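Local coordinates for uncharacterized protein TP-0789 domain-containing protein (Desulfovibrio piger ATCC 29098, PDB 4Z48) that is of unknown function but belongs to the DUF1329 family with a LolA-like fold, and is probably an exported protein related to lipoprotein-sorting proteins, at residues A[81-84]-A[90-93]; A[52-55]-A[61-64]. All blocks are in the same frame, centred on the assembly; numbering follows the deposited sequence.

Interaction 1 of 2, residues A[81-84]-A[90-93]; sequences WSYR and DDMW
Trp81 pairs with Asp91 where the antiparallel hairpin of strands 77-82 and 91-96 opens into its connecting loop. The two residues form a hydrogen-bonded pair: Trp81 N donates to Asp91 O at 2.8 Å, nearly straight at 170°, and Asp91 N returns a bond to Trp81 O. The indole of Trp81 takes the edge of Trp93 on one face, Trp93 CZ3 lying over the ring centre. This is a T-shaped pair with planes at 78°, and a wide, flat indole suits the place because its face is broad enough to receive that edge. The indole nitrogen of Trp81 bonds to the carbonyl of Phe239. Ser82 then presents a short hydroxyl, held anti to the backbone N (chi1 -169°), and its OG donates to Asp90 OD2 at 2.7 Å. Tyr83 N donates to the other oxygen, Asp90 OD1, at 2.9 Å. Both donors stand well above the carboxylate plane. The Tyr83 ring runs back along the hairpin until its OH donates to Asp91 OD2 at 2.6 Å, on the anti side, somewhat tilted out of the carboxylate plane; Asp91 OD1 makes a salt bridge to Arg104. Asp90 thus holds the last strand residue, Ser82, and the first loop residue, Tyr83, by its side chain where backbone pairing ends, while Asp91, held at both oxygens, has its rotation fixed and probably stays ionised between a phenol and an arginine.

Interaction 2 of 2, residues A[52-55]-A[61-64]; sequences KHFG and EYSL
Strands 52-54 and 61-64 run antiparallel near the turn of their hairpin, their axes 4.7 Å apart at closest approach and 143° between directions, a marked twist. Lys52 and Tyr62 form the hydrogen-bonded pair: Lys52 N donates to Tyr62 O at 2.9 Å, and Tyr62 N to Lys52 O at 2.8 Å. His53 and Glu61 follow as a non-hydrogen-bonded pair, their CA atoms 4.5 Å apart, with side chains on the other face from Lys52 and Tyr62. Phe54 and Tyr62 carry most of the apolar contact. Their rings make an offset stack, centroids 4.2 Å apart and planes 19° from parallel, in which Phe54 CD1 sits over the rim of the phenol ring, 3.5 Å from Tyr62 CG. CG anti to its carbonyl carbon (chi1 -78°) turns the Phe54 ring over Tyr62, and Phe54 CB adds a CH-pi contact nearly over the ring centre. Two flat aromatic residues suit this diagonal meeting because their rings can overlap in an offset stack even where twisted strands bring non-paired positions together. On the face of His53 and Glu61, the two side chains lie side by side, Glu61 CG 3.4 Å from His53 NE2. Lys52 has an extended chain that leads its amine away to a salt bridge with Asp236 and a bond to the Leu234 carbonyl. One face therefore joins the strands by aromatic stacking, whereas the other sets an imidazole beside a carboxylate that might favour its protonation, though Arg84 also lies near, in a long, weak ion pair with Glu61.

In the fold
Interactions 1 and 2 belong to successive hairpins of the same antiparallel sheet, their centres about 9 Å apart, and meet where strand 60-69 lies beside strand 77-82. A probable backbone hydrogen bond of 2.9 Å between Glu61 N and Ser82 O continues the pairing from one to the other. On one face the aromatic rings run on: Trp81 of interaction 1 stacks with Tyr62 of interaction 2, Trp81 CD1 being 3.5 Å from Tyr62 CD2, so Trp93, Trp81, Tyr62 and Phe54 form a row across four strands. Arg84 and Glu61 add a long, weak ion pair. The function of the protein is not established; the row is part of the sheet of a LolA-like fold.

Interaction 1 of 2, residues A[81-84]-A[90-93]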
loop_
_atom_site.group_PDB
_atom_site.type_symbol
_atom_site.label_atom_id
_atom_site.label_comp_id
_atom_site.label_asym_id
_atom_site.label_seq_id
_atom_site.Cartn_x
_atom_site.Cartn_y
_atom_site.Cartn_z
ATOM N N TRP A 81 -8.170 -5.598 7.921
ATOM C CA TRP A 81 -9.527 -5.717 7.379
ATOM C C TRP A 81 -9.850 -4.368 6.755
ATOM O O TRP A 81 -10.165 -3.401 7.463
ATOM C CB TRP A 81 -10.539 -6.106 8.459
ATOM C CG TRP A 81 -10.393 -7.478 9.034
ATOM C CD1 TRP A 81 -9.487 -8.441 8.685
ATOM C CD2 TRP A 81 -11.168 -8.027 10.112
ATOM N NE1 TRP A 81 -9.661 -9.559 9.468
ATOM C CE2 TRP A 81 -10.689 -9.334 10.348
ATOM C CE3 TRP A 81 -12.256 -7.547 10.874
ATOM C CZ2 TRP A 81 -11.240 -10.167 11.323
ATOM C CZ3 TRP A 81 -12.800 -8.367 11.850
ATOM C CH2 TRP A 81 -12.292 -9.662 12.068
ATOM N N SER A 82 -9.629 -4.278 5.445
ATOM C CA SER A 82 -9.769 -3.062 4.654
ATOM C C SER A 82 -11.111 -3.097 3.927
ATOM O O SER A 82 -11.415 -4.063 3.231
ATOM C CB SER A 82 -8.579 -2.914 3.703
ATOM O OG SER A 82 -8.506 -1.642 3.085
ATOM N N TYR A 83 -11.962 -2.092 4.189
ATOM C CA TYR A 83 -13.333 -2.040 3.667
ATOM C C TYR A 83 -13.550 -1.033 2.540
ATOM O O TYR A 83 -13.045 0.091 2.580
ATOM C CB TYR A 83 -14.316 -1.691 4.796
ATOM C CG TYR A 83 -14.173 -2.550 6.032
ATOM C CD1 TYR A 83 -14.592 -3.882 6.035
ATOM C CD2 TYR A 83 -13.583 -2.048 7.186
ATOM C CE1 TYR A 83 -14.420 -4.690 7.152
ATOM C CE2 TYR A 83 -13.383 -2.855 8.306
ATOM C CZ TYR A 83 -13.823 -4.167 8.293
ATOM O OH TYR A 83 -13.690 -4.936 9.414
ATOM N N ARG A 84 -14.314 -1.442 1.536
ATOM C CA ARG A 84 -14.682 -0.556 0.439
ATOM C C ARG A 84 -15.715 0.424 0.971
ATOM O O ARG A 84 -16.705 0.005 1.588
ATOM C CB ARG A 84 -15.222 -1.352 -0.765
ATOM C CG ARG A 84 -15.168 -0.591 -2.096
ATOM C CD ARG A 84 -13.747 -0.316 -2.581
ATOM N NE ARG A 84 -13.075 -1.513 -3.089
ATOM C CZ ARG A 84 -11.933 -1.495 -3.772
ATOM N NH1 ARG A 84 -11.330 -0.343 -4.042
ATOM N NH2 ARG A 84 -11.388 -2.628 -4.195
ATOM N N ASP A 90 -10.956 1.135 8.374
ATOM C CA ASP A 90 -10.229 -0.122 8.223
ATOM C C ASP A 90 -9.732 -0.567 9.573
ATOM O O ASP A 90 -9.280 0.269 10.371
ATOM C CB ASP A 90 -9.037 0.029 7.269
ATOM C CG ASP A 90 -9.352 0.155 5.786
ATOM O OD1 ASP A 90 -10.563 0.132 5.416
ATOM O OD2 ASP A 90 -8.394 0.247 4.991
ATOM N N ASP A 91 -9.869 -1.860 9.849
ATOM C CA ASP A 91 -9.418 -2.504 11.066
ATOM C C ASP A 91 -7.994 -3.038 10.889
ATOM O O ASP A 91 -7.632 -3.635 9.867
ATOM C CB ASP A 91 -10.380 -3.643 11.465
ATOM C CG ASP A 91 -11.723 -3.192 11.995
ATOM O OD1 ASP A 91 -11.748 -2.283 12.839
ATOM O OD2 ASP A 91 -12.749 -3.774 11.584
HETATM N N MSE A 92 -7.191 -2.837 11.891
HETATM C CA MSE A 92 -5.822 -3.305 11.846
HETATM C C MSE A 92 -5.364 -3.701 13.244
HETATM O O MSE A 92 -5.671 -3.021 14.243
HETATM C CB MSE A 92 -4.904 -2.225 11.264
HETATM C CG MSE A 92 -3.450 -2.631 11.174
HETATM SE SE MSE A 92 -2.368 -1.244 10.351
HETATM C CE MSE A 92 -3.140 -1.206 8.686
ATOM N N TRP A 93 -4.648 -4.807 13.292
ATOM C CA TRP A 93 -4.051 -5.331 14.513
ATOM C C TRP A 93 -2.632 -5.848 14.263
ATOM O O TRP A 93 -2.301 -6.316 13.171
ATOM C CB TRP A 93 -4.886 -6.475 15.076
ATOM C CG TRP A 93 -6.306 -6.135 15.419
ATOM C CD1 TRP A 93 -6.787 -5.773 16.640
ATOM C CD2 TRP A 93 -7.443 -6.291 14.566
ATOM N NE1 TRP A 93 -8.159 -5.664 16.596
ATOM C CE2 TRP A 93 -8.590 -5.992 15.340
ATOM C CE3 TRP A 93 -7.608 -6.668 13.219
ATOM C CZ2 TRP A 93 -9.885 -6.070 14.815
ATOM C CZ3 TRP A 93 -8.887 -6.749 12.704
ATOM C CH2 TRP A 93 -10.009 -6.436 13.491
#

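Interaction 2 of 2, residues A[52-55]-A[61-64]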
loop_
_atom_site.group_PDB
_atom_site.type_symbol
_atom_site.label_atom_id
_atom_site.label_comp_id
_atom_site.label_asym_id
_atom_site.label_seq_id
_atom_site.Cartn_x
_atom_site.Cartn_y
_atom_site.Cartn_z
ATOM N N LYS A 52 -6.987 -11.728 0.556
ATOM C CA LYS A 52 -8.180 -12.328 0.010
ATOM C C LYS A 52 -9.318 -11.322 0.052
ATOM O O LYS A 52 -9.453 -10.591 1.037
ATOM C CB LYS A 52 -8.538 -13.620 0.773
ATOM C CG LYS A 52 -9.665 -14.430 0.135
ATOM C CD LYS A 52 -9.973 -15.677 0.934
ATOM C CE LYS A 52 -11.114 -16.418 0.303
ATOM N NZ LYS A 52 -11.347 -17.723 0.970
ATOM N N HIS A 53 -10.111 -11.265 -1.038
ATOM C CA HIS A 53 -11.272 -10.387 -1.151
ATOM C C HIS A 53 -12.415 -10.942 -0.340
ATOM O O HIS A 53 -12.520 -12.165 -0.149
ATOM C CB HIS A 53 -11.665 -10.169 -2.627
ATOM C CG HIS A 53 -10.751 -9.197 -3.298
ATOM N ND1 HIS A 53 -9.501 -9.572 -3.740
ATOM C CD2 HIS A 53 -10.868 -7.855 -3.429
ATOM C CE1 HIS A 53 -8.934 -8.471 -4.211
ATOM N NE2 HIS A 53 -9.703 -7.409 -4.016
ATOM N N PHE A 54 -13.190 -10.023 0.257
ATOM C CA PHE A 54 -14.336 -10.296 1.135
ATOM C C PHE A 54 -15.443 -9.277 0.872
ATOM O O PHE A 54 -15.207 -8.281 0.195
ATOM C CB PHE A 54 -13.908 -10.234 2.627
ATOM C CG PHE A 54 -13.182 -11.450 3.157
ATOM C CD1 PHE A 54 -11.800 -11.560 3.046
ATOM C CD2 PHE A 54 -13.876 -12.468 3.802
ATOM C CE1 PHE A 54 -11.125 -12.674 3.555
ATOM C CE2 PHE A 54 -13.201 -13.586 4.306
ATOM C CZ PHE A 54 -11.829 -13.674 4.189
ATOM N N GLY A 55 -16.616 -9.515 1.441
ATOM C CA GLY A 55 -17.749 -8.605 1.330
ATOM C C GLY A 55 -18.812 -9.004 0.330
ATOM O O GLY A 55 -18.603 -9.900 -0.495
ATOM N N GLU A 61 -10.971 -6.042 1.221
ATOM C CA GLU A 61 -9.717 -6.790 1.088
ATOM C C GLU A 61 -9.138 -7.106 2.464
ATOM O O GLU A 61 -8.906 -6.171 3.251
ATOM C CB GLU A 61 -8.682 -5.988 0.254
ATOM C CG GLU A 61 -9.154 -5.616 -1.152
ATOM C CD GLU A 61 -8.228 -4.788 -2.030
ATOM O OE1 GLU A 61 -7.018 -4.680 -1.717
ATOM O OE2 GLU A 61 -8.714 -4.266 -3.058
ATOM N N TYR A 62 -8.935 -8.405 2.777
ATOM C CA TYR A 62 -8.296 -8.774 4.056
ATOM C C TYR A 62 -6.872 -9.188 3.764
ATOM O O TYR A 62 -6.627 -9.884 2.774
ATOM C CB TYR A 62 -9.049 -9.869 4.854
ATOM C CG TYR A 62 -10.391 -9.456 5.441
ATOM C CD1 TYR A 62 -10.969 -8.226 5.123
ATOM C CD2 TYR A 62 -11.117 -10.325 6.251
ATOM C CE1 TYR A 62 -12.221 -7.864 5.612
ATOM C CE2 TYR A 62 -12.381 -9.979 6.736
ATOM C CZ TYR A 62 -12.927 -8.743 6.415
ATOM O OH TYR A 62 -14.154 -8.355 6.911
ATOM N N SER A 63 -5.933 -8.772 4.638
ATOM C CA SER A 63 -4.519 -9.099 4.494
ATOM C C SER A 63 -3.909 -9.600 5.808
ATOM O O SER A 63 -4.301 -9.130 6.870
ATOM C CB SER A 63 -3.719 -7.883 4.024
ATOM O OG SER A 63 -3.981 -7.533 2.678
ATOM N N LEU A 64 -2.964 -10.550 5.715
ATOM C CA LEU A 64 -2.162 -11.061 6.828
ATOM C C LEU A 64 -0.694 -10.943 6.415
ATOM O O LEU A 64 -0.283 -11.529 5.398
ATOM C CB LEU A 64 -2.534 -12.517 7.262
ATOM C CG LEU A 64 -1.768 -13.077 8.473
ATOM C CD1 LEU A 64 -2.325 -12.512 9.808
ATOM C CD2 LEU A 64 -1.783 -14.615 8.478
#